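Local coordinates for protein putative adhesin (Parabacteroides distasonis, PDB 3LJY) that is of uncharacterised function but, as a putative lipoprotein adhesin with a head GIN domain, probably takes part in cell adhesion, at residues 42-47 / 56-61; 67-72 / 78-83; 130-135 / 145-150; 154-157 / 161-164. All blocks are in the same frame, centred on the assembly; numbering follows the deposited sequence.

Contact 1: residues 42-47 / 56-61; sequences STVEVT and VNIEVK
Val44 and Val46 of strand 43-47 face Ile58 and Val56 of strand 56-61, the two strands running antiparallel at 162° with their axes 9.6 Å apart. No hydrogen bond joins them, so they meet as layers packed face to face. Ile58 has the largest share of the contact. Its CD1 lies 3.8 Å from CG1 of Val44 and 4.1 Å from CG2 of Val46, and so spans both valines. Its other branch, CG2, sits 3.9 Å from CG2 of Val44. With chi1 at -55°, CG1 of Ile58 is beside the backbone N and CG2 beside the carbonyl carbon, which spreads the two branches along the opposing strand. The side chains of Val44 and Ile58 lie alongside one another, pointing opposite ways, rather than meeting end on. Further along, CG2 of Val46 is 4.2 Å from CG1 of Val56, a looser touch. Around this core, Ile58 also packs on Leu65 and Ile17. Strand 43-49 is hydrogen-bonded between strands 12-18 and 80-86, whereas strand 56-61 is an outermost strand of the facing sheet. The contact is wholly apolar, which implies that the two layers are held here by hydrophobic and van der Waals packing.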
loop_
_atom_site.group_PDB
_atom_site.type_symbol
_atom_site.label_atom_id
_atom_site.label_comp_id
_atom_site.label_asym_id
_atom_site.label_seq_id
_atom_site.Cartn_x
_atom_site.Cartn_y
_atom_site.Cartn_z
ATOM N N SER A 42 19.502 -4.942 10.616
ATOM C CA SER A 42 18.783 -5.302 9.412
ATOM C C SER A 42 19.343 -6.558 8.777
ATOM O O SER A 42 20.550 -6.698 8.601
ATOM C CB SER A 42 18.782 -4.140 8.433
ATOM O OG SER A 42 17.914 -3.142 8.937
ATOM N N THR A 43 18.444 -7.489 8.473
ATOM C CA THR A 43 18.772 -8.683 7.702
ATOM C C THR A 43 17.785 -8.794 6.527
ATOM O O THR A 43 16.697 -8.207 6.565
ATOM C CB THR A 43 18.740 -9.955 8.609
ATOM O OG1 THR A 43 17.462 -10.101 9.250
ATOM C CG2 THR A 43 19.855 -9.882 9.707
ATOM N N VAL A 44 18.199 -9.495 5.475
ATOM C CA VAL A 44 17.311 -9.958 4.426
ATOM C C VAL A 44 17.402 -11.488 4.354
ATOM O O VAL A 44 18.479 -12.026 4.183
ATOM C CB VAL A 44 17.678 -9.328 3.042
ATOM C CG1 VAL A 44 16.800 -9.945 1.942
ATOM C CG2 VAL A 44 17.560 -7.773 3.070
ATOM N N GLU A 45 16.274 -12.182 4.518
ATOM C CA GLU A 45 16.180 -13.624 4.273
ATOM C C GLU A 45 15.373 -13.895 3.023
ATOM O O GLU A 45 14.288 -13.373 2.877
ATOM C CB GLU A 45 15.469 -14.328 5.428
ATOM C CG GLU A 45 15.367 -15.877 5.287
ATOM C CD GLU A 45 14.718 -16.558 6.508
ATOM O OE1 GLU A 45 13.991 -15.889 7.287
ATOM O OE2 GLU A 45 14.929 -17.786 6.676
ATOM N N VAL A 46 15.896 -14.747 2.144
ATOM C CA VAL A 46 15.225 -15.104 0.898
ATOM C C VAL A 46 14.968 -16.610 0.832
ATOM O O VAL A 46 15.885 -17.404 0.972
ATOM C CB VAL A 46 16.034 -14.620 -0.320
ATOM C CG1 VAL A 46 15.497 -15.240 -1.624
ATOM C CG2 VAL A 46 16.033 -13.061 -0.368
ATOM N N THR A 47 13.705 -16.986 0.644
ATOM C CA THR A 47 13.327 -18.363 0.356
ATOM C C THR A 47 12.919 -18.437 -1.119
ATOM O O THR A 47 12.005 -17.762 -1.566
ATOM C CB THR A 47 12.179 -18.859 1.291
ATOM O OG1 THR A 47 12.578 -18.692 2.669
ATOM C CG2 THR A 47 11.824 -20.346 1.035
ATOM N N VAL A 56 20.054 -14.188 -7.077
ATOM C CA VAL A 56 19.335 -13.236 -6.243
ATOM C C VAL A 56 20.256 -12.083 -5.890
ATOM O O VAL A 56 21.279 -12.294 -5.268
ATOM C CB VAL A 56 18.831 -13.904 -4.943
ATOM C CG1 VAL A 56 18.257 -12.838 -3.956
ATOM C CG2 VAL A 56 17.796 -14.988 -5.274
ATOM N N ASN A 57 19.883 -10.871 -6.284
ATOM C CA ASN A 57 20.704 -9.689 -6.035
ATOM C C ASN A 57 20.048 -8.787 -4.989
ATOM O O ASN A 57 19.060 -8.158 -5.264
ATOM C CB ASN A 57 20.934 -8.952 -7.358
ATOM C CG ASN A 57 21.927 -7.818 -7.240
ATOM O OD1 ASN A 57 22.905 -7.895 -6.489
ATOM N ND2 ASN A 57 21.692 -6.757 -8.006
ATOM N N ILE A 58 20.606 -8.746 -3.795
ATOM C CA ILE A 58 20.110 -7.915 -2.697
ATOM C C ILE A 58 21.004 -6.677 -2.545
ATOM O O ILE A 58 22.187 -6.828 -2.281
ATOM C CB ILE A 58 20.120 -8.712 -1.353
ATOM C CG1 ILE A 58 19.323 -10.038 -1.498
ATOM C CG2 ILE A 58 19.531 -7.881 -0.240
ATOM C CD1 ILE A 58 19.571 -11.080 -0.432
ATOM N N GLU A 59 20.460 -5.470 -2.718
ATOM C CA GLU A 59 21.257 -4.247 -2.575
ATOM C C GLU A 59 20.553 -3.254 -1.670
ATOM O O GLU A 59 19.341 -3.141 -1.722
ATOM C CB GLU A 59 21.517 -3.597 -3.932
ATOM C CG GLU A 59 22.562 -4.333 -4.787
ATOM C CD GLU A 59 22.573 -3.865 -6.265
ATOM O OE1 GLU A 59 21.548 -3.312 -6.740
ATOM O OE2 GLU A 59 23.610 -4.054 -6.955
ATOM N N VAL A 60 21.330 -2.559 -0.839
ATOM C CA VAL A 60 20.937 -1.283 -0.215
ATOM C C VAL A 60 21.864 -0.182 -0.736
ATOM O O VAL A 60 23.060 -0.253 -0.532
ATOM C CB VAL A 60 21.008 -1.340 1.339
ATOM C CG1 VAL A 60 20.820 0.045 1.963
ATOM C CG2 VAL A 60 19.996 -2.313 1.901
ATOM N N LYS A 61 21.293 0.817 -1.411
ATOM C CA LYS A 61 22.016 1.957 -1.973
ATOM C C LYS A 61 21.302 3.194 -1.495
ATOM O O LYS A 61 20.096 3.270 -1.636
ATOM C CB LYS A 61 21.938 1.990 -3.503
ATOM C CG LYS A 61 22.543 0.838 -4.286
ATOM C CD LYS A 61 22.541 1.237 -5.794
ATOM C CE LYS A 61 22.153 0.085 -6.745
ATOM N NZ LYS A 61 21.273 0.600 -7.857
#

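Contact 2: residues 67-72 / 78-83; sequences IAFKGA and TKFIVK
Phe80 has chi1 -165°, which sets its CG opposite the backbone N and sends the ring across to the ring of Phe69. Phe69 has chi1 -76°, with CG beside the backbone N; its CB leaves the strand to one side, but the ring ends closer to Phe80. CE2 of Phe80 comes over one face of the Phe69 ring, offset toward the rim, 3.5 Å from CZ of Phe69. The pair is oblique, with the ring planes at 59° and the centroids 5.1 Å apart. CG2 of Ile67 meets the same Phe80 ring at another atom, 3.9 Å from CZ. The two strands, 67-69 and 80-83, run roughly antiparallel with axes 10.1 Å apart, and no hydrogen bond links them. Strands 64-69 and 80-86 belong to different sheets that face each other across the interior, at the N-terminal end of a beta-solenoid, consistent with the pectate lyase-like clan. Ile67 and Val82 reach toward each other tip to tip: CD1 of Ile67 is 3.6 Å from CG1 of Val82 and 3.7 Å from its CG2, set between the two methyl branches. Phe33 of strand 32-37 touches both Ile67 and Val82. Val46 and Val48 pack against Phe80, while Leu52 and Tyr55 lie against Phe69.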
loop_
_atom_site.group_PDB
_atom_site.type_symbol
_atom_site.label_atom_id
_atom_site.label_comp_id
_atom_site.label_asym_id
_atom_site.label_seq_id
_atom_site.Cartn_x
_atom_site.Cartn_y
_atom_site.Cartn_z
ATOM N N ILE A 67 15.549 -5.939 -4.139
ATOM C CA ILE A 67 15.838 -7.353 -4.290
ATOM C C ILE A 67 15.295 -7.801 -5.633
ATOM O O ILE A 67 14.101 -7.684 -5.910
ATOM C CB ILE A 67 15.201 -8.202 -3.166
ATOM C CG1 ILE A 67 15.648 -7.685 -1.803
ATOM C CG2 ILE A 67 15.572 -9.663 -3.315
ATOM C CD1 ILE A 67 14.981 -8.339 -0.704
ATOM N N ALA A 68 16.173 -8.287 -6.492
ATOM C CA ALA A 68 15.747 -8.745 -7.805
ATOM C C ALA A 68 16.712 -9.800 -8.321
ATOM O O ALA A 68 17.746 -10.041 -7.699
ATOM C CB ALA A 68 15.659 -7.546 -8.782
ATOM N N PHE A 69 16.357 -10.439 -9.433
ATOM C CA PHE A 69 17.243 -11.414 -10.082
ATOM C C PHE A 69 18.312 -10.749 -10.962
ATOM O O PHE A 69 18.038 -9.752 -11.601
ATOM C CB PHE A 69 16.446 -12.393 -10.933
ATOM C CG PHE A 69 15.728 -13.445 -10.150
ATOM C CD1 PHE A 69 16.414 -14.267 -9.272
ATOM C CD2 PHE A 69 14.375 -13.650 -10.335
ATOM C CE1 PHE A 69 15.766 -15.249 -8.568
ATOM C CE2 PHE A 69 13.715 -14.636 -9.633
ATOM C CZ PHE A 69 14.418 -15.445 -8.746
ATOM N N LYS A 70 19.521 -11.322 -10.998
ATOM C CA LYS A 70 20.660 -10.772 -11.762
ATOM C C LYS A 70 21.596 -11.835 -12.375
ATOM O O LYS A 70 22.135 -12.708 -11.667
ATOM C CB LYS A 70 21.508 -9.846 -10.881
ATOM C CG LYS A 70 22.602 -9.046 -11.648
ATOM C CD LYS A 70 23.698 -8.508 -10.706
ATOM C CE LYS A 70 24.690 -9.619 -10.267
ATOM N NZ LYS A 70 25.378 -9.364 -8.943
ATOM N N GLY A 71 21.823 -11.724 -13.692
ATOM C CA GLY A 71 22.738 -12.633 -14.394
ATOM C C GLY A 71 22.124 -13.923 -14.939
ATOM O O GLY A 71 22.800 -14.948 -15.025
ATOM N N ALA A 72 20.845 -13.859 -15.305
ATOM C CA ALA A 72 20.133 -14.950 -15.975
ATOM C C ALA A 72 18.682 -14.525 -16.113
ATOM O O ALA A 72 18.151 -13.830 -15.222
ATOM C CB ALA A 72 20.243 -16.252 -15.168
ATOM N N THR A 78 9.094 -21.421 -8.177
ATOM C CA THR A 78 7.993 -21.920 -7.373
ATOM C C THR A 78 7.476 -20.804 -6.480
ATOM O O THR A 78 6.286 -20.529 -6.456
ATOM C CB THR A 78 8.453 -23.121 -6.534
ATOM O OG1 THR A 78 9.278 -23.958 -7.352
ATOM C CG2 THR A 78 7.263 -23.900 -6.009
ATOM N N LYS A 79 8.377 -20.180 -5.740
ATOM C CA LYS A 79 7.998 -19.120 -4.822
ATOM C C LYS A 79 9.239 -18.288 -4.573
ATOM O O LYS A 79 10.341 -18.766 -4.776
ATOM C CB LYS A 79 7.441 -19.696 -3.521
ATOM C CG LYS A 79 6.387 -18.818 -2.854
ATOM C CD LYS A 79 4.980 -19.158 -3.284
ATOM C CE LYS A 79 3.990 -18.126 -2.791
ATOM N NZ LYS A 79 2.590 -18.527 -3.214
ATOM N N PHE A 80 9.040 -17.033 -4.203
ATOM C CA PHE A 80 10.110 -16.092 -3.865
ATOM C C PHE A 80 9.612 -15.321 -2.655
ATOM O O PHE A 80 8.773 -14.432 -2.799
ATOM C CB PHE A 80 10.357 -15.139 -5.041
ATOM C CG PHE A 80 11.649 -14.347 -4.974
ATOM C CD1 PHE A 80 12.122 -13.801 -3.793
ATOM C CD2 PHE A 80 12.363 -14.095 -6.129
ATOM C CE1 PHE A 80 13.297 -13.037 -3.767
ATOM C CE2 PHE A 80 13.533 -13.340 -6.108
ATOM C CZ PHE A 80 13.991 -12.809 -4.927
ATOM N N ILE A 81 10.122 -15.655 -1.467
ATOM C CA ILE A 81 9.655 -15.051 -0.199
ATOM C C ILE A 81 10.784 -14.257 0.406
ATOM O O ILE A 81 11.835 -14.796 0.614
ATOM C CB ILE A 81 9.188 -16.118 0.845
ATOM C CG1 ILE A 81 8.130 -17.063 0.253
ATOM C CG2 ILE A 81 8.619 -15.451 2.080
ATOM C CD1 ILE A 81 7.791 -18.247 1.164
ATOM N N VAL A 82 10.558 -12.969 0.666
ATOM C CA VAL A 82 11.507 -12.109 1.383
ATOM C C VAL A 82 11.001 -11.819 2.810
ATOM O O VAL A 82 9.797 -11.653 3.021
ATOM C CB VAL A 82 11.730 -10.754 0.647
ATOM C CG1 VAL A 82 12.597 -9.861 1.480
ATOM C CG2 VAL A 82 12.345 -10.983 -0.707
ATOM N N LYS A 83 11.939 -11.781 3.760
ATOM C CA LYS A 83 11.683 -11.382 5.149
ATOM C C LYS A 83 12.825 -10.470 5.612
ATOM O O LYS A 83 13.981 -10.901 5.662
ATOM C CB LYS A 83 11.610 -12.611 6.041
ATOM C CG LYS A 83 11.129 -12.333 7.436
ATOM C CD LYS A 83 11.456 -13.492 8.318
ATOM C CE LYS A 83 10.820 -13.379 9.667
ATOM N NZ LYS A 83 11.334 -12.193 10.259
#

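Contact 3: residues 130-135 / 145-150; sequences GKLDLN and NHLEAD
At a corner of the beta-solenoid Gly130 meets Asp150, one coil further on, while Leu132 and Leu147 meet across the interior from two faces of a single coil. The chain bends at Gly130 and again at Asp150, passing each time from one face to the next. The two corners lie side by side, with CA of Gly130 4.9 Å from CA of Asp150. A weak hydrogen bond joins them: N of Asp150 gives its hydrogen to O of Gly130 at 3.1 Å, with a bent N-H...O angle of 126°. CB of Asp150 also lies close to this carbonyl oxygen. Inside, CD1 of Leu147 sits 3.6 Å from CD2 of Leu132 and 3.9 Å from its CB. Leu132 carries CG anti to the backbone N (chi1 -172°), and Leu147 does the same, so each branched end is turned into the core between the faces, where both residues are buried. Beyond the leucines, NE2 of His146 donates to OE2 of Glu148 at 2.6 Å, using the anti lone pair of the carboxylate; the oxygen lies 19° out of the imidazole plane. ND1 of His146 is hydrogen-bonded to Thr126 and OE1 of Glu148 to Asn168, so this pair is held at both ends. Leu132 also packs on Thr111 of strand 110-115 and Leu147 on Ile152 of strand 151-156. Strand 131-136 runs parallel between those two strands in one face, and strand 147-149 lies between strands 127-129 and 167-169 in a short parallel sheet.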
loop_
_atom_site.group_PDB
_atom_site.type_symbol
_atom_site.label_atom_id
_atom_site.label_comp_id
_atom_site.label_asym_id
_atom_site.label_seq_id
_atom_site.Cartn_x
_atom_site.Cartn_y
_atom_site.Cartn_z
ATOM N N GLY A 130 2.483 10.519 11.337
ATOM C CA GLY A 130 1.983 11.843 11.053
ATOM C C GLY A 130 1.156 11.787 9.789
ATOM O O GLY A 130 0.013 12.209 9.776
ATOM N N LYS A 131 1.748 11.268 8.716
ATOM C CA LYS A 131 1.080 11.171 7.429
ATOM C C LYS A 131 1.207 9.772 6.800
ATOM O O LYS A 131 2.293 9.180 6.772
ATOM C CB LYS A 131 1.631 12.210 6.464
ATOM C CG LYS A 131 0.623 12.621 5.394
ATOM C CD LYS A 131 1.230 12.744 4.038
ATOM C CE LYS A 131 1.371 14.136 3.603
ATOM N NZ LYS A 131 1.157 14.165 2.101
ATOM N N LEU A 132 0.081 9.231 6.349
ATOM C CA LEU A 132 0.082 8.051 5.468
ATOM C C LEU A 132 -0.419 8.498 4.084
ATOM O O LEU A 132 -1.499 9.068 3.972
ATOM C CB LEU A 132 -0.782 6.903 6.024
ATOM C CG LEU A 132 -0.689 5.554 5.262
ATOM C CD1 LEU A 132 0.771 5.050 5.237
ATOM C CD2 LEU A 132 -1.638 4.499 5.833
ATOM N N ASP A 133 0.404 8.314 3.056
ATOM C CA ASP A 133 0.090 8.777 1.707
ATOM C C ASP A 133 0.042 7.549 0.805
ATOM O O ASP A 133 1.062 6.912 0.585
ATOM C CB ASP A 133 1.161 9.761 1.232
ATOM C CG ASP A 133 0.981 10.232 -0.242
ATOM O OD1 ASP A 133 -0.067 9.996 -0.920
ATOM O OD2 ASP A 133 1.928 10.898 -0.721
ATOM N N LEU A 134 -1.147 7.198 0.320
ATOM C CA LEU A 134 -1.364 5.937 -0.432
ATOM C C LEU A 134 -1.746 6.256 -1.855
ATOM O O LEU A 134 -2.659 7.030 -2.071
ATOM C CB LEU A 134 -2.473 5.070 0.207
ATOM C CG LEU A 134 -2.271 4.677 1.668
ATOM C CD1 LEU A 134 -3.331 3.724 2.170
ATOM C CD2 LEU A 134 -0.899 4.086 1.849
ATOM N N ASN A 135 -1.089 5.629 -2.826
ATOM C CA ASN A 135 -1.277 5.965 -4.238
ATOM C C ASN A 135 -1.387 4.696 -5.143
ATOM O O ASN A 135 -0.348 4.230 -5.619
ATOM C CB ASN A 135 -0.099 6.870 -4.714
ATOM C CG ASN A 135 0.252 8.029 -3.725
ATOM O OD1 ASN A 135 1.065 7.871 -2.768
ATOM N ND2 ASN A 135 -0.327 9.201 -3.979
ATOM N N ASN A 145 -5.242 -2.362 8.050
ATOM C CA ASN A 145 -6.078 -2.837 9.142
ATOM C C ASN A 145 -6.383 -1.737 10.163
ATOM O O ASN A 145 -7.509 -1.628 10.619
ATOM C CB ASN A 145 -5.457 -4.063 9.842
ATOM C CG ASN A 145 -5.484 -5.339 8.981
ATOM O OD1 ASN A 145 -6.065 -5.392 7.898
ATOM N ND2 ASN A 145 -4.807 -6.376 9.471
ATOM N N HIS A 146 -5.389 -0.936 10.545
ATOM C CA HIS A 146 -5.604 0.040 11.600
ATOM C C HIS A 146 -4.641 1.237 11.478
ATOM O O HIS A 146 -3.433 1.078 11.512
ATOM C CB HIS A 146 -5.507 -0.684 12.928
ATOM C CG HIS A 146 -5.748 0.176 14.139
ATOM N ND1 HIS A 146 -5.245 -0.149 15.383
ATOM C CD2 HIS A 146 -6.424 1.337 14.301
ATOM C CE1 HIS A 146 -5.609 0.775 16.253
ATOM N NE2 HIS A 146 -6.317 1.692 15.621
ATOM N N LEU A 147 -5.193 2.432 11.306
ATOM C CA LEU A 147 -4.409 3.668 11.177
ATOM C C LEU A 147 -4.726 4.649 12.325
ATOM O O LEU A 147 -5.870 4.795 12.730
ATOM C CB LEU A 147 -4.699 4.332 9.810
ATOM C CG LEU A 147 -3.908 5.632 9.500
ATOM C CD1 LEU A 147 -2.416 5.359 9.209
ATOM C CD2 LEU A 147 -4.558 6.445 8.399
ATOM N N GLU A 148 -3.697 5.262 12.887
ATOM C CA GLU A 148 -3.864 6.409 13.784
ATOM C C GLU A 148 -2.918 7.517 13.285
ATOM O O GLU A 148 -1.708 7.418 13.402
ATOM C CB GLU A 148 -3.593 6.058 15.253
ATOM C CG GLU A 148 -4.427 4.898 15.820
ATOM C CD GLU A 148 -5.931 5.210 16.103
ATOM O OE1 GLU A 148 -6.351 6.390 16.235
ATOM O OE2 GLU A 148 -6.700 4.227 16.232
ATOM N N ALA A 149 -3.497 8.541 12.666
ATOM C CA ALA A 149 -2.724 9.500 11.867
ATOM C C ALA A 149 -3.179 10.929 12.071
ATOM O O ALA A 149 -4.309 11.189 12.493
ATOM C CB ALA A 149 -2.782 9.131 10.343
ATOM N N ASP A 150 -2.287 11.861 11.767
ATOM C CA ASP A 150 -2.656 13.261 11.648
ATOM C C ASP A 150 -3.324 13.503 10.292
ATOM O O ASP A 150 -4.331 14.210 10.198
ATOM C CB ASP A 150 -1.419 14.159 11.858
ATOM C CG ASP A 150 -0.918 14.138 13.312
ATOM O OD1 ASP A 150 -1.783 14.310 14.196
ATOM O OD2 ASP A 150 0.309 13.965 13.596
#

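Contact 4: residues 154-157 / 161-164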
loop_
_atom_site.group_PDB
_atom_site.type_symbol
_atom_site.label_atom_id
_atom_site.label_comp_id
_atom_site.label_asym_id
_atom_site.label_seq_id
_atom_site.Cartn_x
_atom_site.Cartn_y
_atom_site.Cartn_z
ATOM N N CYS A 154 -5.281 9.450 0.106
ATOM C CA CYS A 154 -5.582 8.302 -0.745
ATOM C C CYS A 154 -5.870 8.690 -2.167
ATOM O O CYS A 154 -6.798 9.439 -2.420
ATOM C CB CYS A 154 -6.854 7.632 -0.308
ATOM S SG CYS A 154 -6.647 6.664 1.081
ATOM N N ASP A 155 -5.141 8.094 -3.096
ATOM C CA ASP A 155 -5.294 8.364 -4.506
ATOM C C ASP A 155 -5.506 7.102 -5.283
ATOM O O ASP A 155 -4.599 6.312 -5.362
ATOM C CB ASP A 155 -3.988 8.956 -5.025
ATOM C CG ASP A 155 -4.117 10.362 -5.371
ATOM O OD1 ASP A 155 -4.350 11.135 -4.411
ATOM O OD2 ASP A 155 -4.059 10.672 -6.609
ATOM N N ILE A 156 -6.687 6.897 -5.850
ATOM C CA ILE A 156 -6.916 5.767 -6.759
ATOM C C ILE A 156 -6.955 6.308 -8.154
ATOM O O ILE A 156 -7.852 7.062 -8.511
ATOM C CB ILE A 156 -8.226 5.041 -6.492
ATOM C CG1 ILE A 156 -8.215 4.548 -5.044
ATOM C CG2 ILE A 156 -8.390 3.901 -7.525
ATOM C CD1 ILE A 156 -9.095 3.390 -4.757
ATOM N N ASP A 157 -5.944 5.973 -8.930
ATOM C CA ASP A 157 -5.906 6.353 -10.349
ATOM C C ASP A 157 -6.038 5.136 -11.262
ATOM O O ASP A 157 -5.704 5.222 -12.406
ATOM C CB ASP A 157 -4.613 7.121 -10.651
ATOM C CG ASP A 157 -4.272 8.143 -9.557
ATOM N N SER A 161 -8.302 -0.683 -5.471
ATOM C CA SER A 161 -9.069 -0.474 -4.267
ATOM C C SER A 161 -8.117 -0.164 -3.123
ATOM O O SER A 161 -7.036 -0.732 -3.042
ATOM C CB SER A 161 -9.797 -1.798 -4.000
ATOM O OG SER A 161 -10.825 -1.750 -3.038
ATOM N N ILE A 162 -8.502 0.765 -2.261
ATOM C CA ILE A 162 -7.864 0.941 -0.987
ATOM C C ILE A 162 -8.902 0.658 0.088
ATOM O O ILE A 162 -9.957 1.286 0.081
ATOM C CB ILE A 162 -7.278 2.378 -0.824
ATOM C CG1 ILE A 162 -6.070 2.578 -1.787
ATOM C CG2 ILE A 162 -6.871 2.617 0.592
ATOM C CD1 ILE A 162 -5.675 4.044 -2.076
ATOM N N THR A 163 -8.606 -0.286 1.014
ATOM C CA THR A 163 -9.445 -0.519 2.210
ATOM C C THR A 163 -8.720 -0.045 3.463
ATOM O O THR A 163 -7.563 -0.348 3.629
ATOM C CB THR A 163 -9.812 -2.000 2.355
ATOM O OG1 THR A 163 -10.537 -2.428 1.204
ATOM C CG2 THR A 163 -10.655 -2.244 3.605
ATOM N N ILE A 164 -9.373 0.745 4.303
ATOM C CA ILE A 164 -8.846 1.090 5.620
ATOM C C ILE A 164 -9.942 0.738 6.616
ATOM O O ILE A 164 -11.023 1.356 6.600
ATOM C CB ILE A 164 -8.445 2.587 5.810
ATOM C CG1 ILE A 164 -7.538 3.085 4.676
ATOM C CG2 ILE A 164 -7.735 2.774 7.177
ATOM C CD1 ILE A 164 -7.255 4.582 4.732
#
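Ile156 and Ile162 touch most closely, lying side against side with their ends directed opposite ways. CG1 of Ile156 is 3.9 Å from CD1 of Ile162. The end of Ile156 goes further, to the backbone opposite: its CD1 lies 3.7 Å from N of Ile162 and 3.9 Å from CA of Ser161. Ile156 has chi1 -58°, with CG1 beside the backbone N, and a roughly extended chi2 of -156° carries CD1 out to that chain. CD1 of Ile162 in turn comes within 4.1 Å of the carbonyl O of Asp155. Cys154 makes the next contact. Its SG lies 4.1 Å from CG2 of Ile162 and 4.2 Å from CD1 of Ile164, spanning two isoleucines of strand 161-164. These are van der Waals contacts; no hydrogen bond crosses between the two segments, and all four of these side chains are buried.

The strands themselves are positioned by other neighbours. Strand 154-156 runs at 152° to strand 161-164, axes 7.8 Å apart. Its backbone is hydrogen-bonded to Leu134 and Val136 on one flank, through Asp155, and to Asp173 and Ser175 on the other, through Cys154 and Ile156. Strand 161-164 lies parallel between strands 141-144 and 181-184. Leu134 and Val136 also pack on Ile162, while Ile182 touches both Cys154 and Ile156, so the apolar filling continues into the turns before and after. Parallel sheets stacked coil on coil around an aliphatic interior are characteristic of a right-handed beta-helix, the fold of the pectate lyase-like clan to which this family is assigned.

Contacts 1 and 2 adjoin and share packing near the N-terminal end of the chain, their centres 9 Å apart. CG1 of Val44 touches CD1 of Ile67 at 3.6 Å, and probable backbone hydrogen bonds run from Asn57 to Ala68 and from Ile81 to Thr47. Contacts 3 and 4 also adjoin, with centres 12 Å apart. They sit on adjacent strands, 131-136 and 151-156, where N of Asp155 is 2.9 Å from O of Leu134. The two pairs do not touch: the centres of contacts 1 and 3 are about 27 Å apart, those of 2 and 4 about 28 Å. Strands 56-61, 64-69, 131-136 and 151-156 nevertheless share one sheet along the length of the protein.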